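Local atomic coordinates of apical membrane antigen 1 (PDB entry 3ZLE), a protein that may play a role in the invasion of host cells by Toxoplasma gondii sporozoites, as a member of the apicomplexan AMA1 family. Residues G37-K49 / N135-P147. Sequence-based numbering, arbitrary orientation.
Sequences GRDTEGYREVGGK and NPSTNYTSTYKYP. With NAG (2-acetamido-2-deoxy-beta-D-glucopyranose), chain M.
The Y144 ring lies against the hairpin of strands 38-40 and 43-45, its side chain and that of E45 sliding past each other in opposite directions. Y144 CG lies anti to the backbone N (chi1 -164°), which puts the phenol beside strand 43-45, and the R44 carbonyl oxygen sits at the ring edge, in the plane. Y144 OH donates to R44 O, though the modelled 2.5 Å is doubtfully short. E45 CG lies over one ring face, offset toward the rim, while the CB of Y43 approaches obliquely, 3.7 Å from Y144 CE1.

With chi1 and chi2 both near 180°, the E45 chain runs out past the ring, and OE2 takes the K145 N-H on its anti lone pair at 2.7 Å. A second glutamate, E41, does similar work at the type I' turn T40-Y43. Its OE2 receives T143 N almost straight (2.8 Å, 172°), though from above the carboxylate plane, and its OE1 accepts from S142 OG, again at a doubtfully short length. S142 OG also accepts from Y144 N, closing an ST turn, and is thereby tied both to the glutamate and to its own loop.

Further out, Y43 and N135 cross at about a right angle, with a weak bond from N135 ND2 to Y43 OH at 3.3 Å. At the other end V46 CG2 packs on P147 CB at 3.8 Å, and a water accepts from V46 N and donates to K145 O, bridging the backbones.

Within the AMA1 ectoplasmic region, the contact thus joins a two-stranded antiparallel hairpin to the loop between helix 120-129 and strand 148-151, which carries an N-acetylglucosamine on N139. W286 stacks on Y144, whose hydroxyl also bonds S163, and Y201 of strand 199-202, neighbour of 148-151 in the five-stranded sheet, touches both V46 and P147.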
loop_
_atom_site.group_PDB
_atom_site.type_symbol
_atom_site.label_atom_id
_atom_site.label_comp_id
_atom_site.label_asym_id
_atom_site.label_seq_id
_atom_site.Cartn_x
_atom_site.Cartn_y
_atom_site.Cartn_z
ATOM N N GLY A 37 -0.327 -11.702 -5.545
ATOM C CA GLY A 37 -1.325 -12.540 -4.927
ATOM C C GLY A 37 -2.100 -13.379 -5.927
ATOM O O GLY A 37 -2.974 -14.146 -5.540
ATOM N N ARG A 38 -1.783 -13.238 -7.205
ATOM C CA ARG A 38 -2.466 -13.994 -8.257
ATOM C C ARG A 38 -1.499 -14.694 -9.199
ATOM O O ARG A 38 -0.373 -14.253 -9.377
ATOM C CB ARG A 38 -3.324 -13.067 -9.070
ATOM C CG ARG A 38 -4.653 -12.769 -8.424
ATOM C CD ARG A 38 -5.286 -11.673 -9.214
ATOM N NE ARG A 38 -6.706 -11.572 -8.943
ATOM C CZ ARG A 38 -7.638 -11.956 -9.794
ATOM N NH1 ARG A 38 -7.290 -12.534 -10.939
ATOM N NH2 ARG A 38 -8.907 -11.759 -9.503
ATOM N N ASP A 39 -1.996 -15.703 -9.902
ATOM C CA ASP A 39 -1.256 -16.315 -10.992
ATOM C C ASP A 39 -2.133 -16.568 -12.199
ATOM O O ASP A 39 -3.341 -16.771 -12.079
ATOM C CB ASP A 39 -0.599 -17.604 -10.538
ATOM C CG ASP A 39 -1.420 -18.337 -9.534
ATOM O OD1 ASP A 39 -2.326 -19.079 -9.955
ATOM O OD2 ASP A 39 -1.139 -18.200 -8.322
ATOM N N THR A 40 -1.541 -16.437 -13.371
ATOM C CA THR A 40 -2.236 -16.685 -14.608
ATOM C C THR A 40 -1.204 -17.124 -15.602
ATOM O O THR A 40 -0.065 -16.601 -15.593
ATOM C CB THR A 40 -2.867 -15.400 -15.143
ATOM O OG1 THR A 40 -3.627 -14.792 -14.096
ATOM C CG2 THR A 40 -3.757 -15.680 -16.362
ATOM N N GLU A 41 -1.569 -18.120 -16.413
ATOM C CA GLU A 41 -0.710 -18.614 -17.484
ATOM C C GLU A 41 0.689 -18.957 -16.991
ATOM O O GLU A 41 1.665 -18.798 -17.718
ATOM C CB GLU A 41 -0.628 -17.612 -18.624
ATOM C CG GLU A 41 -1.985 -17.231 -19.226
ATOM C CD GLU A 41 -1.850 -16.212 -20.343
ATOM O OE1 GLU A 41 -0.745 -15.642 -20.504
ATOM O OE2 GLU A 41 -2.843 -15.957 -21.052
ATOM N N GLY A 42 0.794 -19.335 -15.723
ATOM C CA GLY A 42 2.102 -19.677 -15.135
ATOM C C GLY A 42 2.876 -18.516 -14.499
ATOM O O GLY A 42 3.927 -18.737 -13.903
ATOM N N TYR A 43 2.330 -17.296 -14.518
ATOM C CA TYR A 43 3.052 -16.174 -13.883
ATOM C C TYR A 43 2.361 -15.570 -12.670
ATOM O O TYR A 43 1.131 -15.427 -12.656
ATOM C CB TYR A 43 3.348 -15.086 -14.884
ATOM C CG TYR A 43 4.125 -15.552 -16.055
ATOM C CD1 TYR A 43 5.530 -15.526 -16.048
ATOM C CD2 TYR A 43 3.474 -15.956 -17.210
ATOM C CE1 TYR A 43 6.255 -15.897 -17.173
ATOM C CE2 TYR A 43 4.183 -16.372 -18.328
ATOM C CZ TYR A 43 5.569 -16.355 -18.306
ATOM O OH TYR A 43 6.251 -16.739 -19.442
ATOM N N ARG A 44 3.167 -15.115 -11.705
ATOM C CA ARG A 44 2.639 -14.327 -10.573
ATOM C C ARG A 44 2.101 -12.962 -11.038
ATOM O O ARG A 44 2.681 -12.309 -11.914
ATOM C CB ARG A 44 3.718 -14.158 -9.506
ATOM C CG ARG A 44 4.560 -15.397 -9.368
ATOM C CD ARG A 44 5.104 -15.579 -7.961
ATOM N NE ARG A 44 4.100 -15.300 -6.954
ATOM C CZ ARG A 44 4.390 -14.976 -5.695
ATOM N NH1 ARG A 44 5.655 -14.922 -5.292
ATOM N NH2 ARG A 44 3.418 -14.822 -4.821
ATOM N N GLU A 45 0.910 -12.619 -10.574
ATOM C CA GLU A 45 0.183 -11.473 -11.120
ATOM C C GLU A 45 -0.205 -10.577 -9.935
ATOM O O GLU A 45 -0.494 -11.100 -8.830
ATOM C CB GLU A 45 -1.045 -11.987 -11.888
ATOM C CG GLU A 45 -1.931 -10.932 -12.502
ATOM C CD GLU A 45 -3.101 -11.543 -13.261
ATOM O OE1 GLU A 45 -3.833 -12.345 -12.649
ATOM O OE2 GLU A 45 -3.283 -11.237 -14.470
ATOM N N VAL A 46 -0.023 -9.258 -10.088
ATOM C CA VAL A 46 -0.320 -8.299 -8.981
ATOM C C VAL A 46 -1.800 -8.321 -8.749
ATOM O O VAL A 46 -2.569 -8.175 -9.689
ATOM C CB VAL A 46 0.105 -6.830 -9.335
ATOM C CG1 VAL A 46 -0.040 -5.888 -8.120
ATOM C CG2 VAL A 46 1.545 -6.794 -9.834
ATOM N N GLY A 47 -2.229 -8.437 -7.488
ATOM C CA GLY A 47 -3.614 -8.802 -7.215
ATOM C C GLY A 47 -4.436 -8.039 -6.179
ATOM O O GLY A 47 -5.631 -8.226 -6.112
ATOM N N GLY A 48 -3.818 -7.160 -5.395
ATOM C CA GLY A 48 -4.539 -6.498 -4.297
ATOM C C GLY A 48 -5.642 -5.583 -4.779
ATOM O O GLY A 48 -5.522 -4.958 -5.839
ATOM N N LYS A 49 -6.687 -5.446 -3.982
ATOM C CA LYS A 49 -7.845 -4.613 -4.357
ATOM C C LYS A 49 -7.698 -3.129 -3.982
ATOM O O LYS A 49 -8.492 -2.278 -4.456
ATOM C CB LYS A 49 -9.146 -5.205 -3.760
ATOM C CG LYS A 49 -9.795 -6.246 -4.660
ATOM C CD LYS A 49 -10.263 -7.492 -3.920
ATOM C CE LYS A 49 -10.636 -7.198 -2.469
ATOM N NZ LYS A 49 -11.744 -8.066 -1.978
ATOM N N ASN A 135 3.005 -11.575 -23.966
ATOM C CA ASN A 135 4.071 -12.289 -23.291
ATOM C C ASN A 135 5.430 -11.709 -23.691
ATOM O O ASN A 135 5.673 -11.460 -24.861
ATOM C CB ASN A 135 3.998 -13.780 -23.583
ATOM C CG ASN A 135 4.895 -14.594 -22.675
ATOM O OD1 ASN A 135 6.112 -14.601 -22.838
ATOM N ND2 ASN A 135 4.299 -15.310 -21.738
ATOM N N PRO A 136 6.272 -11.383 -22.698
ATOM C CA PRO A 136 7.536 -10.710 -22.997
ATOM C C PRO A 136 8.610 -11.676 -23.520
ATOM O O PRO A 136 9.638 -11.231 -24.032
ATOM C CB PRO A 136 7.953 -10.109 -21.641
ATOM C CG PRO A 136 6.978 -10.626 -20.624
ATOM C CD PRO A 136 6.156 -11.706 -21.271
ATOM N N SER A 137 8.351 -12.982 -23.421
ATOM C CA SER A 137 9.134 -13.995 -24.151
ATOM C C SER A 137 8.486 -14.405 -25.476
ATOM O O SER A 137 8.901 -13.955 -26.546
ATOM C CB SER A 137 9.365 -15.233 -23.281
ATOM O OG SER A 137 10.377 -14.986 -22.325
ATOM N N THR A 138 7.443 -15.230 -25.397
ATOM C CA THR A 138 6.828 -15.804 -26.593
ATOM C C THR A 138 6.360 -14.734 -27.554
ATOM O O THR A 138 6.165 -15.006 -28.735
ATOM C CB THR A 138 5.654 -16.745 -26.260
ATOM O OG1 THR A 138 4.470 -15.980 -25.989
ATOM C CG2 THR A 138 5.989 -17.613 -25.061
ATOM N N ASN A 139 6.178 -13.519 -27.043
ATOM C CA ASN A 139 5.705 -12.393 -27.849
ATOM C C ASN A 139 4.216 -12.526 -28.279
ATOM O O ASN A 139 3.732 -11.752 -29.104
ATOM C CB ASN A 139 6.647 -12.157 -29.060
ATOM C CG ASN A 139 6.507 -10.761 -29.661
ATOM O OD1 ASN A 139 5.411 -10.203 -29.683
ATOM N ND2 ASN A 139 7.610 -10.198 -30.190
ATOM N N TYR A 140 3.487 -13.463 -27.662
ATOM C CA TYR A 140 2.070 -13.707 -28.003
ATOM C C TYR A 140 1.141 -13.038 -26.995
ATOM O O TYR A 140 1.443 -13.007 -25.806
ATOM C CB TYR A 140 1.769 -15.209 -28.004
ATOM C CG TYR A 140 2.427 -15.991 -29.121
ATOM C CD1 TYR A 140 2.359 -15.553 -30.447
ATOM C CD2 TYR A 140 3.058 -17.208 -28.861
ATOM C CE1 TYR A 140 2.949 -16.275 -31.471
ATOM C CE2 TYR A 140 3.647 -17.939 -29.878
ATOM C CZ TYR A 140 3.587 -17.472 -31.180
ATOM O OH TYR A 140 4.169 -18.203 -32.188
ATOM N N THR A 141 -0.027 -12.579 -27.450
ATOM C CA THR A 141 -0.980 -11.951 -26.532
ATOM C C THR A 141 -1.388 -12.899 -25.402
ATOM O O THR A 141 -1.361 -14.128 -25.564
ATOM C CB THR A 141 -2.235 -11.367 -27.239
ATOM O OG1 THR A 141 -3.264 -12.348 -27.290
ATOM C CG2 THR A 141 -1.920 -10.877 -28.642
ATOM N N SER A 142 -1.712 -12.321 -24.246
ATOM C CA SER A 142 -1.884 -13.064 -22.984
ATOM C C SER A 142 -3.116 -12.501 -22.259
ATOM O O SER A 142 -3.555 -11.406 -22.590
ATOM C CB SER A 142 -0.627 -12.863 -22.115
ATOM O OG SER A 142 -0.841 -13.229 -20.767
ATOM N N THR A 143 -3.656 -13.237 -21.272
ATOM C CA THR A 143 -4.743 -12.710 -20.388
ATOM C C THR A 143 -4.195 -12.081 -19.082
ATOM O O THR A 143 -4.971 -11.686 -18.184
ATOM C CB THR A 143 -5.750 -13.820 -19.986
ATOM O OG1 THR A 143 -5.141 -14.703 -19.030
ATOM C CG2 THR A 143 -6.209 -14.628 -21.224
ATOM N N TYR A 144 -2.879 -12.158 -18.916
ATOM C CA TYR A 144 -2.171 -11.490 -17.814
ATOM C C TYR A 144 -2.619 -10.035 -17.692
ATOM O O TYR A 144 -2.733 -9.341 -18.694
ATOM C CB TYR A 144 -0.662 -11.522 -18.090
ATOM C CG TYR A 144 0.197 -11.221 -16.883
ATOM C CD1 TYR A 144 0.531 -12.217 -15.994
ATOM C CD2 TYR A 144 0.743 -9.947 -16.683
ATOM C CE1 TYR A 144 1.332 -11.963 -14.898
ATOM C CE2 TYR A 144 1.505 -9.677 -15.575
ATOM C CZ TYR A 144 1.808 -10.694 -14.677
ATOM O OH TYR A 144 2.610 -10.451 -13.563
ATOM N N LYS A 145 -2.807 -9.558 -16.465
ATOM C CA LYS A 145 -3.064 -8.120 -16.242
ATOM C C LYS A 145 -1.867 -7.376 -15.633
ATOM O O LYS A 145 -1.476 -7.644 -14.492
ATOM C CB LYS A 145 -4.274 -7.934 -15.344
ATOM C CG LYS A 145 -5.514 -8.673 -15.795
ATOM C CD LYS A 145 -6.224 -7.894 -16.860
ATOM C CE LYS A 145 -7.660 -8.393 -16.978
ATOM N NZ LYS A 145 -8.121 -8.166 -18.362
ATOM N N TYR A 146 -1.416 -6.335 -16.333
ATOM C CA TYR A 146 -0.424 -5.376 -15.818
ATOM C C TYR A 146 -0.900 -4.584 -14.598
ATOM O O TYR A 146 -2.102 -4.343 -14.440
ATOM C CB TYR A 146 -0.056 -4.380 -16.911
ATOM C CG TYR A 146 0.524 -5.005 -18.162
ATOM C CD1 TYR A 146 1.660 -5.839 -18.111
ATOM C CD2 TYR A 146 -0.016 -4.711 -19.416
ATOM C CE1 TYR A 146 2.277 -6.294 -19.297
ATOM C CE2 TYR A 146 0.589 -5.167 -20.589
ATOM C CZ TYR A 146 1.709 -5.973 -20.536
ATOM O OH TYR A 146 2.252 -6.480 -21.747
ATOM N N PRO A 147 0.032 -4.206 -13.706
ATOM C CA PRO A 147 -0.276 -3.240 -12.651
ATOM C C PRO A 147 -0.129 -1.818 -13.190
ATOM O O PRO A 147 0.451 -1.625 -14.259
ATOM C CB PRO A 147 0.843 -3.485 -11.622
ATOM C CG PRO A 147 2.005 -3.920 -12.456
ATOM C CD PRO A 147 1.392 -4.774 -13.548
HETATM C C1 NAG M . 9.172 -10.654 -30.643
HETATM C C2 NAG M . 10.342 -11.524 -31.087
HETATM C C3 NAG M . 11.525 -10.669 -31.522
HETATM C C4 NAG M . 11.086 -9.585 -32.500
HETATM C C5 NAG M . 9.874 -8.830 -31.969
HETATM C C6 NAG M . 9.388 -7.797 -32.979
HETATM C C7 NAG M . 10.777 -13.728 -30.169
HETATM C C8 NAG M . 9.665 -14.315 -30.990
HETATM N N2 NAG M . 10.739 -12.408 -30.009
HETATM O O3 NAG M . 12.512 -11.501 -32.143
HETATM O O4 NAG M . 12.165 -8.667 -32.711
HETATM O O5 NAG M . 8.823 -9.754 -31.693
HETATM O O6 NAG M . 8.740 -6.723 -32.287
HETATM O O7 NAG M . 11.658 -14.417 -29.683
HETATM O O HOH W 1 -2.509 -6.456 -11.999
HETATM O O HOH W 2 0.512 -8.222 -12.805
#